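Local atomic coordinates of 2-hydroxyisobutanoyl-CoA mutase large subunit (Aquincola tertiaricarbonis, PDB entry 4R3U), a protein that catalyses, together with a cobalamin-binding small subunit, the interconversion of 2-hydroxyisobutyryl-CoA and (S)-3-hydroxybutyryl-CoA. Residues A[211-216]-A[228-233]; A[233-238]-A[537-542]; A[53-58]-A[427-432]; A[59-64]-A[419-424]; A[146-151]-A[500-505]. All blocks are in the same frame, centred on the assembly; numbering follows the deposited sequence.

In the fold
Interactions 1 and 2 share helix 226-243 and Val233, with centres about 13 Å apart. Interaction 1 is buried and mostly aliphatic across the contact. Interaction 2 is partly buried, and there an aspartate and an asparagine do the bonding. Interactions 3 and 4 share helix 420-442, and their centres are about 12 Å apart. Both are buried and aromatic and both reach the second large subunit, interaction 4 through more residues. Interaction 3 is a ring stack with a water bridge, whereas in interaction 4 rings lie on backbone and at a tilt to each other. Interaction 5 stands apart from the rest, next to the cobalamin and the small subunit. Its contact is aliphatic, with polar bonds holding each segment in shape.

Interaction 1 of 5, residues A[211-216]-A[228-233]; sequences DILKEY and PSVRIV
Ile212 sits against Ser229, Val230 and Val233 where two helices pack on the TIM barrel of the acyl-CoA mutase fold. Helix 226-243 belongs to the beta-alpha-beta crossover from strand 206-208 to strand 247-248. Segment 211-216 leads into the short helix 213-219 before it. Ile212 CG2 is the main point of contact. It lies 3.7 Å from Ser229 O and 3.8 Å from Val233 CG2. Its place between the backbone N and the carbonyl carbon turns this methyl to helix 226-243. Leu213 and Val230 cross at about a right angle, with Leu213 CD2 3.7 Å from Val230 CG2. Tyr216 OH comes within 3.4 Å of Ser229 CB. The hydroxyls of Tyr216 and Ser229 have backbone partners elsewhere: Tyr216 OH is hydrogen-bonded to Tyr224 O and Ser229 OG to Pro225 O. Helix 264-283 adds a further wall, with Tyr278 on Val233 and Thr277 on Leu213. A buried polar cluster lies behind the first shell and probably fixes the turn into the helix. Asp211 OD1 caps this turn, and Asp211 OD2 is held by Ser253 N. The capping donor, Lys214 N, approaches OD1 from above the carboxylate plane at 3.3 Å. Lys214 NZ gives a hydrogen bond to Asp211 O at 2.7 Å and forms a salt bridge with Glu215 OE2 at 2.5 Å.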
# COMPACT_ATOMS: atom_id res chain seq x y z
N ASP A 211 13.41 26.62 9.53
CA ASP A 211 12.39 26.85 10.57
C ASP A 211 12.90 26.53 11.96
O ASP A 211 12.97 25.37 12.36
CB ASP A 211 11.09 26.03 10.28
CG ASP A 211 9.93 26.23 11.24
OD1 ASP A 211 10.10 26.96 12.26
OD2 ASP A 211 8.87 25.64 11.00
N ILE A 212 13.22 27.58 12.71
CA ILE A 212 13.73 27.47 14.08
C ILE A 212 12.65 27.33 15.15
O ILE A 212 12.87 26.69 16.17
CB ILE A 212 14.78 28.56 14.38
CG1 ILE A 212 15.74 28.14 15.49
CG2 ILE A 212 14.14 29.95 14.63
CD1 ILE A 212 16.80 27.18 15.07
N LEU A 213 11.47 27.89 14.92
CA LEU A 213 10.38 27.81 15.90
C LEU A 213 10.01 26.36 16.23
O LEU A 213 9.86 26.00 17.40
CB LEU A 213 9.18 28.71 15.49
CG LEU A 213 9.51 30.25 15.34
CD1 LEU A 213 8.38 31.02 14.73
CD2 LEU A 213 9.93 30.88 16.64
N LYS A 214 10.02 25.49 15.21
CA LYS A 214 9.71 24.09 15.37
C LYS A 214 10.84 23.33 16.05
O LYS A 214 10.62 22.23 16.54
CB LYS A 214 9.30 23.46 14.02
CG LYS A 214 10.38 23.35 12.97
CD LYS A 214 11.08 22.00 12.96
CE LYS A 214 11.92 21.88 11.70
NZ LYS A 214 13.16 22.71 11.73
N GLU A 215 12.06 23.91 16.06
CA GLU A 215 13.25 23.35 16.73
C GLU A 215 13.09 23.49 18.24
O GLU A 215 13.32 22.53 18.96
CB GLU A 215 14.53 24.05 16.24
CG GLU A 215 14.92 23.69 14.80
CD GLU A 215 15.12 22.21 14.54
OE1 GLU A 215 15.56 21.51 15.47
OE2 GLU A 215 14.74 21.73 13.46
N TYR A 216 12.61 24.66 18.70
CA TYR A 216 12.34 24.88 20.13
C TYR A 216 11.17 24.01 20.60
O TYR A 216 11.20 23.45 21.69
CB TYR A 216 12.07 26.37 20.42
CG TYR A 216 13.25 27.27 20.11
CD1 TYR A 216 14.42 27.21 20.86
CD2 TYR A 216 13.19 28.19 19.07
CE1 TYR A 216 15.52 28.01 20.56
CE2 TYR A 216 14.28 29.01 18.76
CZ TYR A 216 15.45 28.91 19.50
OH TYR A 216 16.53 29.70 19.19
N PRO A 228 17.48 36.29 18.23
CA PRO A 228 18.46 36.37 17.13
C PRO A 228 18.29 35.27 16.09
O PRO A 228 18.58 35.51 14.92
CB PRO A 228 19.81 36.28 17.85
CG PRO A 228 19.54 35.71 19.16
CD PRO A 228 18.15 36.10 19.53
N SER A 229 17.80 34.09 16.52
CA SER A 229 17.58 32.93 15.65
C SER A 229 16.44 33.14 14.64
O SER A 229 16.47 32.57 13.53
CB SER A 229 17.30 31.70 16.49
OG SER A 229 18.42 31.38 17.27
N VAL A 230 15.42 33.94 15.03
CA VAL A 230 14.27 34.26 14.16
C VAL A 230 14.73 35.29 13.13
O VAL A 230 14.37 35.19 11.93
CB VAL A 230 13.02 34.66 14.99
CG1 VAL A 230 11.93 35.27 14.11
CG2 VAL A 230 12.48 33.46 15.76
N ARG A 231 15.59 36.21 13.58
CA ARG A 231 16.19 37.23 12.72
C ARG A 231 17.01 36.54 11.57
O ARG A 231 17.01 37.02 10.44
CB ARG A 231 17.05 38.20 13.59
CG ARG A 231 17.90 39.19 12.81
CD ARG A 231 19.29 38.65 12.54
NE ARG A 231 20.05 39.54 11.65
CZ ARG A 231 20.86 40.51 12.07
NH1 ARG A 231 21.03 40.74 13.37
NH2 ARG A 231 21.52 41.25 11.19
N ILE A 232 17.68 35.40 11.87
CA ILE A 232 18.43 34.67 10.85
C ILE A 232 17.44 34.14 9.81
O ILE A 232 17.64 34.38 8.61
CB ILE A 232 19.39 33.59 11.43
CG1 ILE A 232 20.51 34.20 12.28
CG2 ILE A 232 20.02 32.77 10.29
CD1 ILE A 232 21.07 33.27 13.33
N VAL A 233 16.34 33.47 10.26
CA VAL A 233 15.28 32.96 9.37
C VAL A 233 14.77 34.10 8.47
O VAL A 233 14.63 33.94 7.26
CB VAL A 233 14.13 32.26 10.14
CG1 VAL A 233 13.10 31.69 9.18
CG2 VAL A 233 14.69 31.16 11.04

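Interaction 2 of 5, residues A[233-238]-A[537-542]; sequences VRDIIT and QNLMPL
An Asx turn leading into helix 540-549 meets the side of helix 226-243, one of the outer helices of the TIM barrel. Asp235 and Asn538 carry the contact, each bonding to the backbone of the other segment. Asp235 OD2 accepts from Leu539 N at 2.8 Å, and the N-H arrives from above the carboxylate plane. Asn538 ND2 gives to Asp235 O at 3.0 Å, in the carbonyl plane and on a lone pair. Thr238 OG1 is 2.8 Å from Asn538 ND2. The other end of the same amide closes the turn: Asn538 OD1 accepts from Met540 N at 2.9 Å. The amide is therefore held at both ends, which fixes its rotation. Asp235 OD1 lies at the edge of the Arg234 guanidinium, in its plane. Arg234 NH1 meets the syn lone pair of OD1 at 2.6 Å in a salt bridge, while the bond from NE is weak. Arg231 forms a second salt bridge, with Asp235 OD2. An alanine at Asp235 would probably leave Leu539 N without its acceptor and both arginines without their shared carboxylate. Carbon atoms pack around these bonds. Leu539 CG lies 3.5 Å from Asp235 OD2, and Met540 CG 3.8 Å from Asp235 O; Met540 also touches Trp184 and Leu187 of helix 183-196. Two arginines beside one carboxylate would be expected to favour its ionised form in this partly buried place.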
# COMPACT_ATOMS: atom_id res chain seq x y z
N VAL A 233 16.34 33.47 10.26
CA VAL A 233 15.28 32.96 9.37
C VAL A 233 14.77 34.10 8.47
O VAL A 233 14.63 33.94 7.26
CB VAL A 233 14.13 32.26 10.14
CG1 VAL A 233 13.10 31.69 9.18
CG2 VAL A 233 14.69 31.16 11.04
N ARG A 234 14.57 35.27 9.07
CA ARG A 234 14.11 36.48 8.40
C ARG A 234 15.14 36.88 7.34
O ARG A 234 14.77 37.09 6.19
CB ARG A 234 13.91 37.57 9.45
CG ARG A 234 13.24 38.84 8.99
CD ARG A 234 13.76 40.00 9.82
NE ARG A 234 15.20 40.21 9.61
CZ ARG A 234 15.93 41.15 10.19
NH1 ARG A 234 17.22 41.25 9.93
NH2 ARG A 234 15.37 41.99 11.05
N ASP A 235 16.42 36.94 7.70
CA ASP A 235 17.50 37.24 6.74
C ASP A 235 17.57 36.22 5.59
O ASP A 235 17.84 36.58 4.45
CB ASP A 235 18.85 37.32 7.45
CG ASP A 235 19.03 38.52 8.34
OD1 ASP A 235 18.05 39.26 8.56
OD2 ASP A 235 20.14 38.69 8.86
N ILE A 236 17.32 34.95 5.91
CA ILE A 236 17.30 33.91 4.88
C ILE A 236 16.16 34.22 3.92
O ILE A 236 16.36 34.25 2.70
CB ILE A 236 17.21 32.47 5.46
CG1 ILE A 236 18.49 32.11 6.24
CG2 ILE A 236 16.93 31.45 4.36
CD1 ILE A 236 18.31 30.85 7.20
N ILE A 237 14.97 34.52 4.48
CA ILE A 237 13.76 34.82 3.72
C ILE A 237 13.89 36.05 2.86
O ILE A 237 13.67 35.93 1.65
CB ILE A 237 12.47 34.79 4.60
CG1 ILE A 237 12.12 33.32 4.96
CG2 ILE A 237 11.28 35.50 3.90
CD1 ILE A 237 11.20 33.17 6.17
N THR A 238 14.30 37.20 3.45
CA THR A 238 14.49 38.48 2.71
C THR A 238 15.57 38.40 1.63
O THR A 238 15.37 38.94 0.55
CB THR A 238 14.71 39.65 3.65
OG1 THR A 238 15.92 39.45 4.39
CG2 THR A 238 13.54 39.86 4.59
N GLN A 537 20.04 45.00 9.39
CA GLN A 537 20.96 44.51 8.36
C GLN A 537 20.80 43.01 8.10
O GLN A 537 20.39 42.29 9.00
CB GLN A 537 22.41 44.83 8.74
CG GLN A 537 22.84 46.25 8.36
CD GLN A 537 24.29 46.47 8.69
OE1 GLN A 537 25.17 45.74 8.24
NE2 GLN A 537 24.56 47.49 9.50
N ASN A 538 21.11 42.55 6.87
CA ASN A 538 21.03 41.13 6.51
C ASN A 538 22.41 40.45 6.65
O ASN A 538 23.43 41.00 6.22
CB ASN A 538 20.43 40.94 5.11
CG ASN A 538 19.94 39.54 4.82
OD1 ASN A 538 20.67 38.56 4.93
ND2 ASN A 538 18.69 39.41 4.41
N LEU A 539 22.43 39.26 7.28
CA LEU A 539 23.64 38.47 7.55
C LEU A 539 24.16 37.72 6.34
O LEU A 539 25.32 37.34 6.32
CB LEU A 539 23.41 37.47 8.69
CG LEU A 539 23.31 38.04 10.10
CD1 LEU A 539 22.79 37.00 11.05
CD2 LEU A 539 24.63 38.54 10.58
N MET A 540 23.28 37.47 5.35
CA MET A 540 23.60 36.69 4.15
C MET A 540 24.79 37.13 3.29
O MET A 540 25.67 36.30 3.08
CB MET A 540 22.36 36.37 3.32
CG MET A 540 21.44 35.34 3.99
SD MET A 540 22.23 33.76 4.34
CE MET A 540 22.77 33.27 2.70
N PRO A 541 24.86 38.40 2.80
CA PRO A 541 26.00 38.79 1.95
C PRO A 541 27.39 38.51 2.50
O PRO A 541 28.24 37.99 1.77
CB PRO A 541 25.77 40.29 1.73
CG PRO A 541 24.34 40.48 1.90
CD PRO A 541 23.90 39.52 2.94
N LEU A 542 27.63 38.83 3.78
CA LEU A 542 28.92 38.63 4.43
C LEU A 542 29.24 37.18 4.74
O LEU A 542 30.41 36.83 4.69
CB LEU A 542 29.08 39.54 5.67
CG LEU A 542 30.47 39.77 6.23
CD1 LEU A 542 31.46 40.15 5.15
CD2 LEU A 542 30.42 40.84 7.24

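Interaction 3 of 5, residues A[53-58]-A[427-432]; sequences GDFPVQ and TEYEKK
The Phe55 and Tyr429 rings form an offset stack, with planes only 3° apart and centroids 4.1 Å apart. It joins the turn between the short antiparallel strands 49-50 and 56-57 to helix 420-442. Each ring covers one face of the other. Tyr429 CE2 stands over the centre of the Phe55 ring, and Phe55 CZ over the centre of the Tyr429 ring. Phe55 CG is anti to the carbonyl carbon (chi1 -89°), which starts the side chain toward the helix. The helix backbone meets the edge of that ring: Glu428 C lies near its plane, 3.9 Å from Phe55 CE2. Lys432 slides past Phe55 in the opposite direction, and its CG comes 3.8 Å from Phe55 CZ. Leu265 of helix 264-283 touches Phe55, Tyr429 and Lys432. The phenol end of Tyr429 is polar and hydrogen-bonded to Glu308 OE2. An alanine in place of Tyr429 would probably leave one face of Phe55 without its partner and break the water bridge to Gly53. In that bridge a single water donates to Gly53 O at 2.8 Å and to Tyr429 OH at 3.0 Å.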
# COMPACT_ATOMS: atom_id res chain seq x y z
N GLY A 53 -5.93 10.78 15.52
CA GLY A 53 -5.83 12.15 16.01
C GLY A 53 -6.95 12.60 16.93
O GLY A 53 -7.08 13.79 17.19
N ASP A 54 -7.75 11.62 17.44
CA ASP A 54 -8.85 11.78 18.41
C ASP A 54 -10.09 12.58 17.97
O ASP A 54 -10.81 13.11 18.82
CB ASP A 54 -8.32 12.24 19.77
CG ASP A 54 -8.04 11.15 20.76
OD1 ASP A 54 -7.88 9.98 20.33
OD2 ASP A 54 -7.92 11.46 21.96
N PHE A 55 -10.34 12.65 16.68
CA PHE A 55 -11.54 13.31 16.18
C PHE A 55 -12.62 12.24 16.12
O PHE A 55 -12.37 11.17 15.56
CB PHE A 55 -11.31 13.88 14.78
CG PHE A 55 -10.78 15.28 14.72
CD1 PHE A 55 -9.61 15.62 15.39
CD2 PHE A 55 -11.42 16.26 13.97
CE1 PHE A 55 -9.11 16.92 15.33
CE2 PHE A 55 -10.91 17.56 13.89
CZ PHE A 55 -9.75 17.88 14.57
N PRO A 56 -13.80 12.46 16.74
CA PRO A 56 -14.86 11.44 16.66
C PRO A 56 -15.41 11.32 15.24
O PRO A 56 -15.61 12.32 14.53
CB PRO A 56 -15.91 11.93 17.66
CG PRO A 56 -15.70 13.39 17.78
CD PRO A 56 -14.25 13.66 17.49
N VAL A 57 -15.64 10.06 14.80
CA VAL A 57 -16.17 9.76 13.48
C VAL A 57 -17.57 9.14 13.52
O VAL A 57 -17.89 8.39 14.45
CB VAL A 57 -15.19 8.97 12.57
CG1 VAL A 57 -13.93 9.77 12.33
CG2 VAL A 57 -14.88 7.59 13.13
N GLN A 58 -18.41 9.49 12.52
CA GLN A 58 -19.76 8.93 12.39
C GLN A 58 -19.66 7.56 11.66
O GLN A 58 -18.68 7.30 10.96
CB GLN A 58 -20.68 9.87 11.58
CG GLN A 58 -20.91 11.27 12.21
CD GLN A 58 -21.56 12.26 11.27
OE1 GLN A 58 -22.12 11.91 10.23
NE2 GLN A 58 -21.51 13.53 11.60
N THR A 427 -13.43 20.14 7.01
CA THR A 427 -14.09 21.28 7.66
C THR A 427 -13.90 21.32 9.20
O THR A 427 -13.75 22.40 9.77
CB THR A 427 -15.53 21.43 7.13
OG1 THR A 427 -15.47 21.64 5.71
CG2 THR A 427 -16.28 22.55 7.81
N GLU A 428 -13.90 20.13 9.84
CA GLU A 428 -13.69 19.94 11.28
C GLU A 428 -12.27 20.37 11.63
O GLU A 428 -12.09 21.17 12.55
CB GLU A 428 -13.98 18.49 11.70
CG GLU A 428 -15.32 18.32 12.39
CD GLU A 428 -15.44 19.03 13.74
OE1 GLU A 428 -16.08 20.11 13.78
OE2 GLU A 428 -14.90 18.51 14.74
N TYR A 429 -11.27 19.91 10.84
CA TYR A 429 -9.88 20.31 11.01
C TYR A 429 -9.70 21.84 10.93
O TYR A 429 -9.10 22.42 11.84
CB TYR A 429 -8.94 19.57 10.04
CG TYR A 429 -8.30 18.38 10.71
CD1 TYR A 429 -7.10 18.51 11.42
CD2 TYR A 429 -8.96 17.16 10.77
CE1 TYR A 429 -6.56 17.44 12.12
CE2 TYR A 429 -8.42 16.08 11.46
CZ TYR A 429 -7.22 16.22 12.13
OH TYR A 429 -6.72 15.17 12.85
N GLU A 430 -10.28 22.49 9.89
CA GLU A 430 -10.25 23.94 9.65
C GLU A 430 -10.68 24.73 10.90
O GLU A 430 -9.90 25.53 11.42
CB GLU A 430 -11.15 24.27 8.46
CG GLU A 430 -11.06 25.73 8.05
CD GLU A 430 -12.20 26.27 7.22
OE1 GLU A 430 -12.15 27.47 6.86
OE2 GLU A 430 -13.18 25.53 6.98
N LYS A 431 -11.89 24.46 11.40
CA LYS A 431 -12.47 25.09 12.58
C LYS A 431 -11.61 24.86 13.83
O LYS A 431 -11.32 25.82 14.55
CB LYS A 431 -13.93 24.63 12.78
CG LYS A 431 -14.86 25.12 11.67
CD LYS A 431 -16.23 24.45 11.70
CE LYS A 431 -17.16 24.98 10.62
NZ LYS A 431 -18.41 24.17 10.51
N LYS A 432 -11.17 23.60 14.06
CA LYS A 432 -10.33 23.24 15.21
C LYS A 432 -8.97 23.90 15.14
O LYS A 432 -8.46 24.33 16.18
CB LYS A 432 -10.23 21.72 15.40
CG LYS A 432 -11.52 21.02 15.86
CD LYS A 432 -11.83 21.19 17.34
CE LYS A 432 -13.30 20.93 17.60
NZ LYS A 432 -13.74 21.48 18.92
O HOH W 1 -5.69 15.62 15.66

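Interaction 4 of 5, residues A[59-64]-A[419-424]; sequences RTYTAA and SYYVEA
Tyr61 meets Tyr420 and Tyr421 at the start of helix 420-442. Tyr421 CA makes a CH-pi contact over the face of the Tyr61 ring, 4.0 Å from its centroid. The Tyr61 and Tyr421 rings are tilted 31° to each other, with Tyr61 CE1 3.3 Å from Tyr421 CD1. Tyr421 CG is anti to the backbone N (chi1 171°), which starts this ring on the side of Tyr61. The Tyr420 ring lies instead against backbone: Ala63 N is over its centre and Thr62 C nearer the rim. Apolar contacts fill in around the rings. Tyr61 CB meets Tyr420 CB at 3.6 Å, and Ala424 CB is 3.7 Å from Tyr61 CD2. Polar bonds work within the helix end and outward. Ser419 is the N-cap, and its OG accepts from Val422 N at 3.2 Å. The phenol of Tyr61 is bonded to Gln58 N, and Tyr61 O to Arg84 of the second large subunit. Ser419 OG also bonds Pro415 O of that subunit. The capped start of helix 420-442 and segment 59-64 thus lie together at the interface with the second large subunit. Helix 17-32 lies against Thr62 and Ala63, while Val422 packs on helix 306-327.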
# COMPACT_ATOMS: atom_id res chain seq x y z
N ARG A 59 -20.70 6.68 11.82
CA ARG A 59 -20.81 5.39 11.16
C ARG A 59 -20.70 5.58 9.65
O ARG A 59 -19.98 4.82 8.99
CB ARG A 59 -22.15 4.72 11.54
CG ARG A 59 -22.45 3.40 10.82
CD ARG A 59 -23.72 2.72 11.33
NE ARG A 59 -23.61 2.40 12.75
CZ ARG A 59 -24.18 3.10 13.74
NH1 ARG A 59 -24.96 4.14 13.46
NH2 ARG A 59 -23.98 2.76 15.00
N THR A 60 -21.40 6.60 9.12
CA THR A 60 -21.40 7.00 7.72
C THR A 60 -21.68 8.51 7.62
O THR A 60 -22.25 9.10 8.55
CB THR A 60 -22.35 6.11 6.87
OG1 THR A 60 -21.76 5.85 5.60
CG2 THR A 60 -23.78 6.69 6.71
N TYR A 61 -21.26 9.11 6.51
CA TYR A 61 -21.47 10.53 6.22
C TYR A 61 -22.35 10.66 4.95
O TYR A 61 -22.18 9.89 3.99
CB TYR A 61 -20.11 11.26 6.06
CG TYR A 61 -19.33 11.39 7.35
CD1 TYR A 61 -18.63 10.30 7.88
CD2 TYR A 61 -19.26 12.60 8.04
CE1 TYR A 61 -17.93 10.40 9.08
CE2 TYR A 61 -18.54 12.72 9.23
CZ TYR A 61 -17.87 11.62 9.75
OH TYR A 61 -17.19 11.73 10.93
N THR A 62 -23.31 11.59 4.97
CA THR A 62 -24.22 11.86 3.85
C THR A 62 -24.00 13.30 3.40
O THR A 62 -23.18 14.00 3.99
CB THR A 62 -25.67 11.57 4.24
OG1 THR A 62 -26.10 12.49 5.27
CG2 THR A 62 -25.89 10.11 4.65
N ALA A 63 -24.73 13.74 2.35
CA ALA A 63 -24.60 15.11 1.85
C ALA A 63 -25.05 16.13 2.89
O ALA A 63 -24.56 17.27 2.86
CB ALA A 63 -25.41 15.28 0.58
N ALA A 64 -25.95 15.71 3.83
CA ALA A 64 -26.48 16.55 4.90
C ALA A 64 -25.36 17.05 5.84
O ALA A 64 -25.38 18.21 6.28
CB ALA A 64 -27.54 15.78 5.68
N SER A 419 -16.27 13.82 -1.21
CA SER A 419 -16.47 12.74 -0.24
C SER A 419 -17.09 13.33 1.00
O SER A 419 -16.54 14.28 1.59
CB SER A 419 -15.14 12.06 0.10
OG SER A 419 -15.20 11.33 1.31
N TYR A 420 -18.27 12.82 1.38
CA TYR A 420 -18.97 13.35 2.55
C TYR A 420 -18.11 13.34 3.82
O TYR A 420 -18.05 14.34 4.52
CB TYR A 420 -20.31 12.63 2.74
CG TYR A 420 -21.19 12.59 1.51
CD1 TYR A 420 -21.41 13.73 0.74
CD2 TYR A 420 -21.85 11.42 1.15
CE1 TYR A 420 -22.25 13.70 -0.37
CE2 TYR A 420 -22.72 11.39 0.06
CZ TYR A 420 -22.92 12.53 -0.69
OH TYR A 420 -23.76 12.45 -1.78
N TYR A 421 -17.38 12.24 4.04
CA TYR A 421 -16.49 12.06 5.18
C TYR A 421 -15.28 12.98 5.09
O TYR A 421 -15.04 13.74 6.04
CB TYR A 421 -16.10 10.57 5.33
CG TYR A 421 -15.02 10.27 6.35
CD1 TYR A 421 -15.00 10.90 7.60
CD2 TYR A 421 -14.03 9.32 6.10
CE1 TYR A 421 -13.99 10.66 8.53
CE2 TYR A 421 -13.03 9.04 7.03
CZ TYR A 421 -13.00 9.73 8.24
OH TYR A 421 -12.00 9.49 9.16
N VAL A 422 -14.53 12.94 3.96
CA VAL A 422 -13.31 13.75 3.80
C VAL A 422 -13.67 15.22 3.87
O VAL A 422 -13.00 15.97 4.58
CB VAL A 422 -12.47 13.33 2.55
CG1 VAL A 422 -11.18 14.18 2.41
CG2 VAL A 422 -12.13 11.85 2.58
N GLU A 423 -14.78 15.63 3.24
CA GLU A 423 -15.23 17.03 3.29
C GLU A 423 -15.61 17.53 4.68
O GLU A 423 -15.21 18.63 5.06
CB GLU A 423 -16.28 17.37 2.22
CG GLU A 423 -15.78 17.26 0.78
CD GLU A 423 -14.58 18.08 0.31
OE1 GLU A 423 -14.01 18.87 1.10
OE2 GLU A 423 -14.21 17.90 -0.87
N ALA A 424 -16.32 16.70 5.47
CA ALA A 424 -16.73 16.99 6.85
C ALA A 424 -15.52 17.06 7.76
O ALA A 424 -15.41 17.98 8.58
CB ALA A 424 -17.71 15.93 7.34

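Interaction 5 of 5, residues A[146-151]-A[500-505]; sequences GEVGRE and TTAERQ
Arg150 NE gives a hydrogen bond to Gly146 O at 2.7 Å, which ties together the loop whose Val148 and Gly149 rest on Thr501. The donor lies nearly along the C=O axis and in the guanidinium plane, and NH2 adds a weak bond to the same oxygen. Arg150 also makes a cation-pi contact with Tyr497. Across the contact mostly carbon atoms meet. Thr501 CG2, anti to its backbone N, is 3.4 Å from Val148 O and 3.8 Å from Gly149 CA. Val148 O is hydrogen-bonded to Tyr497 OH. A side chain on Gly149 would run into that methyl, and its positive phi of 60° also suits glycine. The Val148 and Gln505 side chains cross obliquely, with Val148 CG1 3.9 Å from Gln505 CG. Val148 CB lies 4.3 Å from Ala502 CB. The polar ends are held elsewhere: Gln505 NE2 bonds Asp160 and Asp156, and Thr501 OG1 bonds Asp498 O. Arg504 NE bonds Thr500 OG1 at 3.0 Å. The loop runs on to Glu151, which touches 5'-deoxyadenosine and whose O bonds the cobalamin. Glu147 bonds Leu26 N of the small subunit. Helix 501-515 backs a loop of the cobalamin and 5'-deoxyadenosine pocket, at the junction of the large and small subunits.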
# COMPACT_ATOMS: atom_id res chain seq x y z
N GLY A 146 32.89 11.25 18.14
CA GLY A 146 32.06 10.07 17.86
C GLY A 146 30.78 10.32 17.09
O GLY A 146 30.00 9.40 16.89
N GLU A 147 30.54 11.56 16.62
CA GLU A 147 29.31 11.92 15.92
C GLU A 147 29.52 12.39 14.48
O GLU A 147 28.53 12.66 13.80
CB GLU A 147 28.52 12.98 16.73
CG GLU A 147 28.17 12.55 18.15
CD GLU A 147 26.83 12.98 18.69
OE1 GLU A 147 26.75 13.27 19.91
OE2 GLU A 147 25.85 12.99 17.91
N VAL A 148 30.79 12.45 14.01
CA VAL A 148 31.09 12.93 12.64
C VAL A 148 30.60 11.95 11.56
O VAL A 148 31.02 10.79 11.57
CB VAL A 148 32.58 13.31 12.43
CG1 VAL A 148 32.76 14.05 11.11
CG2 VAL A 148 33.11 14.14 13.60
N GLY A 149 29.75 12.43 10.64
CA GLY A 149 29.20 11.69 9.52
C GLY A 149 28.39 10.46 9.87
O GLY A 149 28.11 9.63 8.99
N ARG A 150 28.01 10.33 11.15
CA ARG A 150 27.25 9.20 11.67
C ARG A 150 25.75 9.20 11.29
O ARG A 150 25.29 8.27 10.63
CB ARG A 150 27.47 9.10 13.19
CG ARG A 150 26.84 7.87 13.81
CD ARG A 150 27.16 7.71 15.28
NE ARG A 150 28.58 7.48 15.57
CZ ARG A 150 29.24 6.33 15.42
NH1 ARG A 150 28.62 5.25 14.99
NH2 ARG A 150 30.53 6.27 15.72
N GLU A 151 25.00 10.26 11.69
CA GLU A 151 23.55 10.40 11.46
C GLU A 151 23.15 11.16 10.18
O GLU A 151 21.96 11.24 9.85
CB GLU A 151 22.89 11.02 12.71
CG GLU A 151 23.00 10.16 13.96
CD GLU A 151 21.93 10.46 14.99
OE1 GLU A 151 22.04 11.49 15.69
OE2 GLU A 151 20.98 9.66 15.09
N THR A 500 36.67 5.75 9.30
CA THR A 500 37.70 6.66 8.79
C THR A 500 37.11 8.04 8.53
O THR A 500 37.86 8.97 8.23
CB THR A 500 38.33 6.15 7.47
OG1 THR A 500 37.34 6.12 6.43
CG2 THR A 500 39.00 4.81 7.61
N THR A 501 35.76 8.17 8.63
CA THR A 501 35.00 9.41 8.40
C THR A 501 35.61 10.57 9.18
O THR A 501 35.98 11.57 8.54
CB THR A 501 33.50 9.23 8.76
OG1 THR A 501 32.92 8.18 7.98
CG2 THR A 501 32.71 10.52 8.63
N ALA A 502 35.75 10.45 10.54
CA ALA A 502 36.32 11.56 11.33
C ALA A 502 37.71 12.00 10.82
O ALA A 502 37.85 13.16 10.43
CB ALA A 502 36.35 11.22 12.82
N GLU A 503 38.68 11.05 10.71
CA GLU A 503 40.03 11.30 10.21
C GLU A 503 40.00 12.03 8.84
O GLU A 503 40.65 13.06 8.69
CB GLU A 503 40.79 9.96 10.12
CG GLU A 503 42.26 10.06 9.69
CD GLU A 503 42.52 9.78 8.21
OE1 GLU A 503 41.96 8.78 7.69
OE2 GLU A 503 43.28 10.55 7.59
N ARG A 504 39.19 11.50 7.88
CA ARG A 504 39.04 12.02 6.52
C ARG A 504 38.48 13.46 6.49
O ARG A 504 39.00 14.31 5.77
CB ARG A 504 38.17 11.07 5.70
CG ARG A 504 38.89 9.81 5.22
CD ARG A 504 38.13 9.05 4.11
NE ARG A 504 36.91 8.40 4.60
CZ ARG A 504 35.66 8.83 4.40
NH1 ARG A 504 35.43 9.90 3.66
NH2 ARG A 504 34.63 8.16 4.93
N GLN A 505 37.44 13.70 7.29
CA GLN A 505 36.75 14.98 7.42
C GLN A 505 37.62 16.06 8.07
O GLN A 505 37.71 17.15 7.49
CB GLN A 505 35.40 14.78 8.14
CG GLN A 505 34.56 16.02 8.32
CD GLN A 505 34.06 16.67 7.06
OE1 GLN A 505 33.80 16.01 6.03
NE2 GLN A 505 33.85 17.97 7.14